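Local coordinates for protein extracellular ligand-binding receptor (Desulfohalobium retbaense DSM 5692, PDB 5ERE) that probably senses small extracellular solutes, holding 2-oxo-4-methylpentanoic acid in a leucine-binding-protein-like module and cytosine in a tandem PAS sensor region, at residues I129-M134 / S141-L146; T486-D489 / E494-K497. All coordinates share one frame; numbering follows the deposited sequence.

Contact 1: I129-M134 / S141-L146; sequences IAVLAM and SWIRML
I143 of the helix meets V131 and A133 of the strand through one branch of its side chain. From its CB, which does not itself face the strand, CG1 lies anti to the carbonyl carbon (chi1 -84°), and this turns the longer branch back to the sheet, where CG1 comes 4.1 Å from V131 CG1. The extended chi2 then carries CD1 onward to A133, ending 3.8 Å from A133 CB. V131 in turn splits its two methyls between two helix residues a turn apart, I143 and L146: with CG1 anti to the backbone N (chi1 -167°), CG2 is left to meet L146 CD1 at 4.0 Å. Both helix side chains slant across the valine, and every touch is methyl or methylene at van der Waals distance. The fit across these two segments rests on apolar packing. The strand is gripped on its edges by backbone pairing with 154-160 and 181-185, while L146 also reaches L123 of helix 112-123, which continues the apolar layer. The short strand and helix axes pass 9.0 Å apart, running nearly antiparallel at 154°. That is the first half of a right-handed beta-alpha-beta crossover, 129-134 to helix 137-149 to 154-160, as built repeatedly into the alpha/beta lobes of periplasmic binding proteins.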
# COMPACT_ATOMS: atom_id res chain seq x y z
N ILE A 129 9.68 -1.10 18.76
CA ILE A 129 9.47 0.12 17.95
C ILE A 129 9.22 1.38 18.77
O ILE A 129 8.20 1.47 19.46
CB ILE A 129 8.25 -0.04 16.99
CG1 ILE A 129 8.52 -1.10 15.92
CG2 ILE A 129 7.90 1.31 16.31
CD1 ILE A 129 7.24 -1.58 15.18
N ALA A 130 10.09 2.38 18.64
CA ALA A 130 9.82 3.68 19.27
C ALA A 130 9.36 4.70 18.22
O ALA A 130 9.83 4.68 17.07
CB ALA A 130 11.06 4.18 20.01
N VAL A 131 8.43 5.57 18.62
CA VAL A 131 8.00 6.69 17.80
C VAL A 131 8.26 8.01 18.52
O VAL A 131 7.86 8.19 19.67
CB VAL A 131 6.49 6.60 17.47
CG1 VAL A 131 6.08 7.62 16.32
CG2 VAL A 131 6.13 5.21 17.08
N LEU A 132 8.94 8.92 17.84
CA LEU A 132 9.00 10.32 18.21
C LEU A 132 8.31 11.17 17.13
O LEU A 132 8.79 11.22 15.98
CB LEU A 132 10.46 10.76 18.39
CG LEU A 132 10.75 12.18 18.89
CD1 LEU A 132 9.95 12.54 20.14
CD2 LEU A 132 12.23 12.31 19.16
N ALA A 133 7.19 11.82 17.49
CA ALA A 133 6.36 12.52 16.49
C ALA A 133 6.08 13.98 16.84
O ALA A 133 5.87 14.35 18.00
CB ALA A 133 5.04 11.80 16.32
N MSE A 134 6.06 14.81 15.82
CA MSE A 134 5.70 16.22 15.95
C MSE A 134 4.38 16.32 16.66
O MSE A 134 3.47 15.55 16.37
CB MSE A 134 5.63 16.91 14.55
CG MSE A 134 4.66 16.29 13.60
SE MSE A 134 4.64 17.24 11.79
CE MSE A 134 6.43 16.81 11.17
N SER A 141 -1.84 11.37 14.57
CA SER A 141 -2.49 10.40 13.71
C SER A 141 -1.59 9.21 13.41
O SER A 141 -2.03 8.06 13.43
CB SER A 141 -2.95 11.08 12.40
OG SER A 141 -3.71 10.19 11.64
N TRP A 142 -0.31 9.48 13.13
CA TRP A 142 0.67 8.43 12.92
C TRP A 142 0.88 7.58 14.17
O TRP A 142 1.10 6.38 14.06
CB TRP A 142 2.01 9.03 12.50
CG TRP A 142 2.17 9.15 11.01
CD1 TRP A 142 2.04 10.28 10.25
CD2 TRP A 142 2.50 8.09 10.11
NE1 TRP A 142 2.27 9.98 8.92
CE2 TRP A 142 2.56 8.65 8.82
CE3 TRP A 142 2.76 6.72 10.28
CZ2 TRP A 142 2.85 7.88 7.69
CZ3 TRP A 142 3.06 5.97 9.17
CH2 TRP A 142 3.09 6.55 7.89
N ILE A 143 0.86 8.20 15.34
CA ILE A 143 1.02 7.46 16.60
C ILE A 143 -0.14 6.50 16.76
O ILE A 143 0.06 5.30 16.97
CB ILE A 143 1.12 8.40 17.85
CG1 ILE A 143 2.56 8.89 18.00
CG2 ILE A 143 0.75 7.66 19.16
CD1 ILE A 143 2.72 10.10 18.87
N ARG A 144 -1.36 7.01 16.61
CA ARG A 144 -2.55 6.22 16.83
C ARG A 144 -2.62 5.07 15.83
O ARG A 144 -3.16 4.02 16.13
CB ARG A 144 -3.80 7.10 16.74
N MSE A 145 -2.06 5.28 14.64
CA MSE A 145 -2.08 4.25 13.59
C MSE A 145 -1.10 3.16 13.88
O MSE A 145 -1.39 1.97 13.72
CB MSE A 145 -1.74 4.83 12.24
CG MSE A 145 -2.76 5.76 11.69
SE MSE A 145 -4.12 4.85 10.62
CE MSE A 145 -5.01 6.50 10.07
N LEU A 146 0.10 3.58 14.26
CA LEU A 146 1.16 2.66 14.51
C LEU A 146 0.82 1.81 15.74
O LEU A 146 1.08 0.61 15.77
CB LEU A 146 2.47 3.42 14.66
CG LEU A 146 3.09 3.87 13.33
CD1 LEU A 146 4.20 4.87 13.56
CD2 LEU A 146 3.59 2.66 12.56

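Contact 2: T486-D489 / E494-K497; sequences TIYD and EIGK
T486 sits against a type II beta turn, E494 to K497, that folds back onto the outermost strand of an antiparallel sheet, and two backbone bonds fasten it there. T486 N donates to K497 O at 2.8 Å, almost straight at 176°. G496 N returns a bond of 2.9 Å to T486 O. Inside the turn, K497 N closes on E494 O, and G496 has a positive phi of 100°, where a side chain would jam against the preceding carbonyl oxygen.

The close side is the threonine. Its CB lies 3.4 Å from E494 O, and CG2 rests near the same oxygen. With OG1 anti to the carbonyl carbon (chi1 -62°), the hydroxyl stands beside its own backbone N, and both face K497 O, to which OG1 adds a weak bond. With alanine in place of T486, OG1 and CG2 go, and the turn is likely to lose its weak hydroxyl link to K497 O and the methyl that covers E494 O. I495 continues the packing along the strand: its CG2 comes 3.6 Å from I487 O, while CD1 reaches obliquely toward the ring of Y488, whose other neighbours include F462 and I466 of helix 461-470.

Toward solvent the fit slackens. D489 and E494 pass at a slant: E494 CB and CG lie against D489 CB and its carboxylate, CB to CB at 4.1 Å. D489 OD1 instead accepts from N491 N in the intervening loop, and the end of E494 heads outward. If both acids are ionised they would probably repel mildly, and D489 OD2 and E494 OE2 stay 5.2 Å apart.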
# COMPACT_ATOMS: atom_id res chain seq x y z
N THR A 486 -0.22 -18.67 -17.62
CA THR A 486 -0.52 -17.66 -16.61
C THR A 486 -1.77 -18.02 -15.81
O THR A 486 -2.85 -18.15 -16.35
CB THR A 486 -0.70 -16.28 -17.25
OG1 THR A 486 0.54 -15.91 -17.87
CG2 THR A 486 -1.06 -15.23 -16.21
N ILE A 487 -1.58 -18.17 -14.50
CA ILE A 487 -2.67 -18.48 -13.58
C ILE A 487 -3.28 -17.25 -12.96
O ILE A 487 -4.46 -17.18 -12.76
CB ILE A 487 -2.20 -19.39 -12.43
CG1 ILE A 487 -1.82 -20.74 -12.99
CG2 ILE A 487 -3.34 -19.58 -11.37
CD1 ILE A 487 -1.14 -21.61 -11.95
N TYR A 488 -2.45 -16.31 -12.57
CA TYR A 488 -2.96 -15.07 -12.04
C TYR A 488 -2.12 -13.91 -12.60
O TYR A 488 -0.89 -13.95 -12.61
CB TYR A 488 -2.94 -15.00 -10.50
CG TYR A 488 -3.27 -13.59 -10.07
CD1 TYR A 488 -4.57 -13.09 -10.23
CD2 TYR A 488 -2.29 -12.74 -9.60
CE1 TYR A 488 -4.87 -11.78 -9.92
CE2 TYR A 488 -2.58 -11.43 -9.26
CZ TYR A 488 -3.89 -10.95 -9.43
OH TYR A 488 -4.20 -9.64 -9.14
N ASP A 489 -2.84 -12.87 -12.97
CA ASP A 489 -2.28 -11.60 -13.39
C ASP A 489 -3.33 -10.54 -13.09
O ASP A 489 -4.49 -10.78 -13.28
CB ASP A 489 -1.95 -11.59 -14.89
CG ASP A 489 -1.20 -10.34 -15.29
OD1 ASP A 489 -1.81 -9.26 -15.38
OD2 ASP A 489 0.02 -10.42 -15.42
N GLU A 494 -4.71 -11.64 -19.51
CA GLU A 494 -3.52 -12.47 -19.63
C GLU A 494 -3.72 -13.89 -19.05
O GLU A 494 -2.96 -14.81 -19.38
CB GLU A 494 -2.34 -11.79 -18.94
CG GLU A 494 -2.12 -10.33 -19.36
CD GLU A 494 -1.16 -10.17 -20.53
OE1 GLU A 494 -1.26 -10.98 -21.48
OE2 GLU A 494 -0.31 -9.25 -20.50
N ILE A 495 -4.71 -14.05 -18.17
CA ILE A 495 -4.93 -15.34 -17.54
C ILE A 495 -5.36 -16.38 -18.55
O ILE A 495 -6.31 -16.17 -19.32
CB ILE A 495 -6.00 -15.25 -16.40
CG1 ILE A 495 -5.52 -14.26 -15.32
CG2 ILE A 495 -6.28 -16.65 -15.84
CD1 ILE A 495 -6.49 -14.06 -14.14
N GLY A 496 -4.65 -17.50 -18.53
CA GLY A 496 -4.94 -18.59 -19.45
C GLY A 496 -3.98 -18.60 -20.63
O GLY A 496 -3.92 -19.59 -21.34
N LYS A 497 -3.23 -17.52 -20.81
CA LYS A 497 -2.26 -17.42 -21.90
C LYS A 497 -1.01 -18.14 -21.49
O LYS A 497 -0.58 -18.04 -20.34
CB LYS A 497 -1.90 -15.98 -22.23
CG LYS A 497 -3.05 -15.05 -22.52
CD LYS A 497 -3.90 -15.55 -23.66
CE LYS A 497 -4.92 -14.49 -24.09
NZ LYS A 497 -6.29 -14.80 -23.60

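How the contacts relate
From the N terminus the chain reaches contact 1 first, in the periplasmic-binding-protein part, where two residues after strand 129-134 it enters helix 137-149, which runs back over the sheet. Contact 2 comes some 340 residues later, beyond the long helix 324-357 and the cytosine-binding sheet, where four residues separate 486-489 from the turn at 494-497. Each contact closes a short local loop, and they follow in series, neither nested nor crossed. The centres of contact 1 and contact 2 are about 41 Å apart, on opposite sides of the chain's centre. Contact 1 ties helix to sheet within a buried layer, whereas contact 2 ties a surface loop to the border of the last antiparallel sheet.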